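Local coordinates for pheromone cOB1/lipoprotein, YaeC family (Enterococcus faecalis, PDB 4EF1), which probably binds methionine as the lipid-attached substrate-binding component of a transport system and is also the precursor of the peptide pheromone cOB1, at residues A[84-89]-A[114-119]; A[107-112]-A[156-161]. One frame throughout, in Å; residues are numbered along the deposited sequence. Where two conformers were deposited one is given.

Contact 1: A[84-89]-A[114-119]; sequences EPVGLY and WPRVLT. With MSE (selenomethionine), chain C.
Arg116 NH1 is held by two partners, the carboxylate oxygen OXT of the selenomethionine ligand and Asp113, while NE of the same guanidinium forms a salt bridge with Glu195 and NH2 turns to the backbone at Glu84. The two acidic residues fix the orientation of the group and probably offset its charge, with NH1 facing the ligand carboxylate. Arg116 NH1 lies 2.9 Å from MSE OXT, with an angle of 152° at the hydrogen. By contrast, the bond from Arg116 NH2 to Glu84 O, also 2.9 Å, is bent and weak. Both acceptors lie at the edge of the guanidinium, near its plane, while Val86 covers one face, CG1 standing 3.6 Å from Arg116 NE. The arginine chain reaches this place by a bend at chi3 (79°) after an extended chi2. At the amino group of the ligand, the Glu84 side chain, extended beyond CG, brings OE1 to 2.8 Å from MSE N. The segments thus hold both charged groups on the ligand's CA. Water 1 links Glu84 N, the ligand carboxylate and, weakly, Arg116 NH2, accepting from Glu84 N at 2.9 Å and lying 2.6 Å from MSE O. Asn176 and Asn203 also bond to the ligand, consistent with a methionine-binding protein of the NlpA family. Further along the strand the contact is apolar: Leu88 and Val117 cross at about a right angle, with Leu88 CD2 3.8 Å from Val117 CG2. Here helix 114-123 lies against the sheet that contains strand 87-89, Leu174 of strand 172-175 touching Val86, Leu88 and Val117, and Ile120 of the helix touching Val86 and Leu88.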
loop_
_atom_site.group_PDB
_atom_site.type_symbol
_atom_site.label_atom_id
_atom_site.label_comp_id
_atom_site.label_asym_id
_atom_site.label_seq_id
_atom_site.Cartn_x
_atom_site.Cartn_y
_atom_site.Cartn_z
ATOM N N GLU A 84 5.494 -0.120 -2.099
ATOM C CA GLU A 84 4.993 -1.391 -2.626
ATOM C C GLU A 84 4.456 -1.157 -4.060
ATOM O O GLU A 84 3.239 -0.950 -4.234
ATOM C CB GLU A 84 3.824 -1.872 -1.763
ATOM C CG GLU A 84 4.206 -2.258 -0.380
ATOM C CD GLU A 84 3.029 -2.778 0.434
ATOM O OE1 GLU A 84 1.894 -3.078 -0.102
ATOM O OE2 GLU A 84 3.276 -2.873 1.645
ATOM N N PRO A 85 5.355 -1.176 -5.063
ATOM C CA PRO A 85 4.934 -1.020 -6.460
ATOM C C PRO A 85 3.804 -1.994 -6.732
ATOM O O PRO A 85 3.959 -3.211 -6.513
ATOM C CB PRO A 85 6.206 -1.367 -7.255
ATOM C CG PRO A 85 7.317 -1.093 -6.307
ATOM C CD PRO A 85 6.785 -1.489 -4.970
ATOM N N VAL A 86 2.655 -1.449 -7.111
ATOM C CA VAL A 86 1.431 -2.218 -7.240
ATOM C C VAL A 86 1.336 -2.874 -8.637
ATOM O O VAL A 86 1.749 -2.318 -9.670
ATOM C CB VAL A 86 0.207 -1.315 -6.958
ATOM C CG1 VAL A 86 0.014 -0.310 -8.097
ATOM C CG2 VAL A 86 -1.051 -2.140 -6.691
ATOM N N GLY A 87 0.814 -4.088 -8.647
ATOM C CA GLY A 87 0.620 -4.825 -9.883
ATOM C C GLY A 87 -0.810 -5.132 -10.282
ATOM O O GLY A 87 -1.727 -5.160 -9.440
ATOM N N LEU A 88 -0.959 -5.371 -11.582
ATOM C CA LEU A 88 -2.159 -5.927 -12.175
ATOM C C LEU A 88 -1.821 -7.395 -12.388
ATOM O O LEU A 88 -0.743 -7.714 -12.917
ATOM C CB LEU A 88 -2.527 -5.276 -13.519
ATOM C CG LEU A 88 -3.275 -3.938 -13.542
ATOM C CD1 LEU A 88 -3.200 -3.389 -14.970
ATOM C CD2 LEU A 88 -4.719 -4.030 -13.036
ATOM N N TYR A 89 -2.776 -8.271 -12.027
ATOM C CA TYR A 89 -2.624 -9.740 -12.088
ATOM C C TYR A 89 -3.769 -10.379 -12.871
ATOM O O TYR A 89 -4.874 -9.852 -12.920
ATOM C CB TYR A 89 -2.586 -10.306 -10.675
ATOM C CG TYR A 89 -1.493 -9.726 -9.786
ATOM C CD1 TYR A 89 -1.654 -8.508 -9.146
ATOM C CD2 TYR A 89 -0.326 -10.447 -9.535
ATOM C CE1 TYR A 89 -0.661 -7.978 -8.332
ATOM C CE2 TYR A 89 0.677 -9.942 -8.719
ATOM C CZ TYR A 89 0.516 -8.723 -8.115
ATOM O OH TYR A 89 1.504 -8.220 -7.305
ATOM N N TRP A 114 -6.626 4.559 -7.373
ATOM C CA TRP A 114 -7.098 4.638 -8.776
ATOM C C TRP A 114 -6.089 5.206 -9.728
ATOM O O TRP A 114 -5.936 4.659 -10.803
ATOM C CB TRP A 114 -8.428 5.380 -8.915
ATOM C CG TRP A 114 -9.587 4.687 -8.230
ATOM C CD1 TRP A 114 -9.598 3.453 -7.586
ATOM C CD2 TRP A 114 -10.966 5.144 -8.175
ATOM N NE1 TRP A 114 -10.843 3.140 -7.142
ATOM C CE2 TRP A 114 -11.708 4.116 -7.445
ATOM C CE3 TRP A 114 -11.634 6.271 -8.619
ATOM C CZ2 TRP A 114 -13.060 4.225 -7.208
ATOM C CZ3 TRP A 114 -12.979 6.389 -8.350
ATOM C CH2 TRP A 114 -13.681 5.397 -7.648
ATOM N N PRO A 115 -5.385 6.291 -9.336
ATOM C CA PRO A 115 -4.343 6.812 -10.204
ATOM C C PRO A 115 -3.221 5.832 -10.582
ATOM O O PRO A 115 -2.558 6.029 -11.613
ATOM C CB PRO A 115 -3.771 7.981 -9.398
ATOM C CG PRO A 115 -4.905 8.459 -8.540
ATOM C CD PRO A 115 -5.566 7.158 -8.143
ATOM N N ARG A 116 -2.998 4.844 -9.739
ATOM C CA ARG A 116 -1.957 3.851 -9.925
ATOM C C ARG A 116 -2.269 2.884 -11.082
ATOM O O ARG A 116 -1.394 2.585 -11.869
ATOM C CB ARG A 116 -1.739 3.094 -8.627
ATOM C CG ARG A 116 -1.456 3.974 -7.402
ATOM C CD ARG A 116 -1.254 3.229 -6.113
ATOM N NE ARG A 116 0.079 2.633 -5.942
ATOM C CZ ARG A 116 0.426 1.893 -4.897
ATOM N NH1 ARG A 116 -0.422 1.721 -3.876
ATOM N NH2 ARG A 116 1.646 1.400 -4.823
ATOM N N VAL A 117 -3.496 2.381 -11.169
ATOM C CA VAL A 117 -3.892 1.558 -12.316
ATOM C C VAL A 117 -3.900 2.423 -13.583
ATOM O O VAL A 117 -3.487 1.963 -14.654
ATOM C CB VAL A 117 -5.248 0.838 -12.119
ATOM C CG1 VAL A 117 -6.403 1.835 -12.271
ATOM C CG2 VAL A 117 -5.383 -0.325 -13.120
ATOM N N LEU A 118 -4.341 3.690 -13.457
ATOM C CA LEU A 118 -4.326 4.614 -14.579
ATOM C C LEU A 118 -2.875 4.870 -15.089
ATOM O O LEU A 118 -2.672 4.869 -16.306
ATOM C CB LEU A 118 -5.040 5.934 -14.222
ATOM C CG LEU A 118 -6.563 5.865 -14.000
ATOM C CD1 LEU A 118 -7.154 7.226 -13.686
ATOM C CD2 LEU A 118 -7.266 5.302 -15.217
ATOM N N THR A 119 -1.892 5.055 -14.172
ATOM C CA THR A 119 -0.491 5.255 -14.574
ATOM C C THR A 119 0.059 3.961 -15.207
ATOM O O THR A 119 0.836 4.008 -16.159
ATOM C CB THR A 119 0.486 5.659 -13.429
ATOM O OG1 THR A 119 0.716 4.564 -12.526
ATOM C CG2 THR A 119 0.019 6.917 -12.681
HETATM N N MSE C 301 0.325 -1.523 1.552
HETATM C CA MSE C 301 -0.622 -0.803 0.610
HETATM C C MSE C 301 0.083 -0.246 -0.631
HETATM O O MSE C 301 1.171 0.336 -0.511
HETATM O OXT MSE C 301 -0.474 -0.305 -1.761
HETATM C CB MSE C 301 -1.411 0.297 1.320
HETATM C CG MSE C 301 -2.511 0.961 0.485
HETATM SE SE MSE C 301 -3.224 2.499 1.394
HETATM C CE MSE C 301 -4.159 1.604 2.906
HETATM O O HOH W 1 3.039 1.459 -1.978
#

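Contact 2: A[107-112]-A[156-161]; sequences VSSSVS and SDPAIM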
loop_
_atom_site.group_PDB
_atom_site.type_symbol
_atom_site.label_atom_id
_atom_site.label_comp_id
_atom_site.label_asym_id
_atom_site.label_seq_id
_atom_site.Cartn_x
_atom_site.Cartn_y
_atom_site.Cartn_z
ATOM N N VAL A 107 -10.473 -3.117 -9.879
ATOM C CA VAL A 107 -9.647 -2.381 -8.920
ATOM C C VAL A 107 -10.478 -2.234 -7.644
ATOM O O VAL A 107 -11.718 -2.360 -7.684
ATOM C CB VAL A 107 -9.175 -1.011 -9.462
ATOM C CG1 VAL A 107 -8.377 -1.184 -10.752
ATOM C CG2 VAL A 107 -10.345 -0.049 -9.635
ATOM N N SER A 108 -9.828 -2.029 -6.493
ATOM C CA SER A 108 -10.594 -1.856 -5.247
ATOM C C SER A 108 -11.394 -0.532 -5.243
ATOM O O SER A 108 -11.215 0.314 -6.112
ATOM C CB SER A 108 -9.698 -1.900 -4.005
ATOM O OG SER A 108 -9.126 -0.642 -3.769
ATOM N N SER A 109 -12.262 -0.373 -4.253
ATOM C CA SER A 109 -13.022 0.861 -4.033
ATOM C C SER A 109 -12.200 2.006 -3.414
ATOM O O SER A 109 -12.743 3.095 -3.201
ATOM C CB SER A 109 -14.200 0.553 -3.099
ATOM O OG SER A 109 -13.692 -0.055 -1.912
ATOM N N SER A 110 -10.921 1.774 -3.129
ATOM C CA SER A 110 -10.071 2.764 -2.501
ATOM C C SER A 110 -9.609 3.748 -3.572
ATOM O O SER A 110 -8.721 3.448 -4.363
ATOM C CB SER A 110 -8.881 2.120 -1.774
ATOM O OG SER A 110 -8.061 3.091 -1.113
ATOM N N VAL A 111 -10.230 4.944 -3.562
ATOM C CA VAL A 111 -10.056 5.928 -4.634
ATOM C C VAL A 111 -8.626 6.424 -4.776
ATOM O O VAL A 111 -8.163 6.739 -5.894
ATOM C CB VAL A 111 -11.067 7.128 -4.505
ATOM C CG1 VAL A 111 -12.524 6.659 -4.451
ATOM C CG2 VAL A 111 -10.783 7.931 -3.293
ATOM N N SER A 112 -7.894 6.466 -3.662
ATOM C CA SER A 112 -6.519 6.921 -3.719
ATOM C C SER A 112 -5.561 5.970 -4.483
ATOM O O SER A 112 -4.462 6.390 -4.818
ATOM C CB SER A 112 -5.979 7.300 -2.343
ATOM O OG SER A 112 -5.846 6.201 -1.481
ATOM N N SER A 156 -15.269 -3.487 -5.202
ATOM C CA SER A 156 -14.834 -4.384 -4.148
ATOM C C SER A 156 -13.788 -3.843 -3.167
ATOM O O SER A 156 -12.952 -3.017 -3.506
ATOM C CB SER A 156 -14.325 -5.694 -4.783
ATOM O OG SER A 156 -15.418 -6.374 -5.374
ATOM N N ASP A 157 -13.834 -4.354 -1.943
ATOM C CA ASP A 157 -12.889 -3.974 -0.900
ATOM C C ASP A 157 -11.491 -4.444 -1.246
ATOM O O ASP A 157 -11.328 -5.490 -1.852
ATOM C CB ASP A 157 -13.252 -4.590 0.473
ATOM C CG ASP A 157 -14.581 -4.083 1.035
ATOM O OD1 ASP A 157 -15.106 -3.033 0.605
ATOM O OD2 ASP A 157 -15.107 -4.784 1.930
ATOM N N PRO A 158 -10.461 -3.670 -0.849
ATOM C CA PRO A 158 -9.108 -4.078 -1.046
ATOM C C PRO A 158 -8.742 -5.494 -0.550
ATOM O O PRO A 158 -7.956 -6.192 -1.208
ATOM C CB PRO A 158 -8.323 -3.032 -0.242
ATOM C CG PRO A 158 -9.136 -1.803 -0.341
ATOM C CD PRO A 158 -10.551 -2.285 -0.314
ATOM N N ALA A 159 -9.299 -5.908 0.584
ATOM C CA ALA A 159 -9.049 -7.260 1.128
ATOM C C ALA A 159 -9.611 -8.402 0.258
ATOM O O ALA A 159 -9.256 -9.549 0.462
ATOM C CB ALA A 159 -9.606 -7.360 2.541
ATOM N N ILE A 160 -10.491 -8.127 -0.707
ATOM C CA ILE A 160 -11.029 -9.247 -1.504
ATOM C C ILE A 160 -10.452 -9.323 -2.933
ATOM O O ILE A 160 -10.818 -10.214 -3.691
ATOM C CB ILE A 160 -12.583 -9.325 -1.522
ATOM C CG1 ILE A 160 -13.198 -8.387 -2.575
ATOM C CG2 ILE A 160 -13.181 -9.162 -0.114
ATOM C CD1 ILE A 160 -14.469 -8.915 -3.195
HETATM N N MSE A 161 -9.491 -8.473 -3.262
HETATM C CA MSE A 161 -8.969 -8.409 -4.624
HETATM C C MSE A 161 -8.269 -9.715 -4.995
HETATM O O MSE A 161 -8.350 -10.134 -6.151
HETATM C CB MSE A 161 -8.050 -7.206 -4.839
HETATM C CG MSE A 161 -8.685 -5.861 -4.476
HETATM SE SE MSE A 161 -10.428 -5.573 -5.215
HETATM C CE MSE A 161 -9.940 -5.689 -7.084
HETATM O O HOH W 2 -13.645 -4.248 -7.682
HETATM O O HOH W 3 -15.919 -1.717 -1.439
#
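A serine-rich turn beside the ligand pocket, closed as an ST turn, meets the loop between strand 151-156 and helix 161-166. Ser108 OG sits between its own backbone N and carbonyl carbon, where it accepts a nearly straight bond from Ser110 N at 3.1 Å. The intervening residue makes the direct hydrogen bond between the segments: Ser109 N donates to Ser156 O at 2.8 Å, approaching from above the carbonyl plane with 144° at the hydrogen. Ser108 CA adds a CA-H...O contact to this oxygen, so two successive residues close on one carbonyl. Pro158 lays its ring beside Ser108, the CG corner 3.6 Å from Ser108 OG, and the same CG approaches Ser110 CB. Met161, present as selenomethionine, folds back through bends at chi2 and chi3 (-49° and -61°). The methyl Met161 CE comes to 3.5 Å from Val107 C, while Met161 SE lies 3.7 Å from Ser108 CA; the end of the side chain therefore packs against the backbone of the strand's last residues. Two waters extend the interface. Water 2 lies between Val107 O and Ser156 N, accepting from Ser156 N at 3.1 Å, whereas water 3 accepts from Ser109 OG and donates to Asp157 OD1 at 2.6 Å, spanning polar side chains that do not meet directly. Pro158 also touches the pocket residues Tyr41 and Asn176, and Ser110 touches Phe63 of helix 61-71; the Ser110 side chain is about 5 Å, nearest atoms, from the bound selenomethionine. The arrangement fits periplasmic-binding-protein architecture, in which loops leaving the carboxy ends of neighbouring parallel strands, here 104-108 and 151-156, border the ligand cleft.

Overall arrangement
From the N terminus the chain first meets contact 1 at 84-89, where it enters the five-stranded sheet, then runs through strand 104-108 into the turn 107-112 of contact 2. Helix 114-123 returns to strand 87-89 and closes the first loop; only after the two-stranded antiparallel sheet 127-129/143-146 and strand 151-156 does 156-161 close the second. The two closures therefore cross rather than nest. They tie helix 114-123 and the loop before helix 161-166 to one sheet, their centres 12 Å apart. They also touch: Trp114 NE1 lies 3.0 Å from Ser108 O, a probable hydrogen bond, and Val117 CG2 packs 3.9 Å from Val107 CG1.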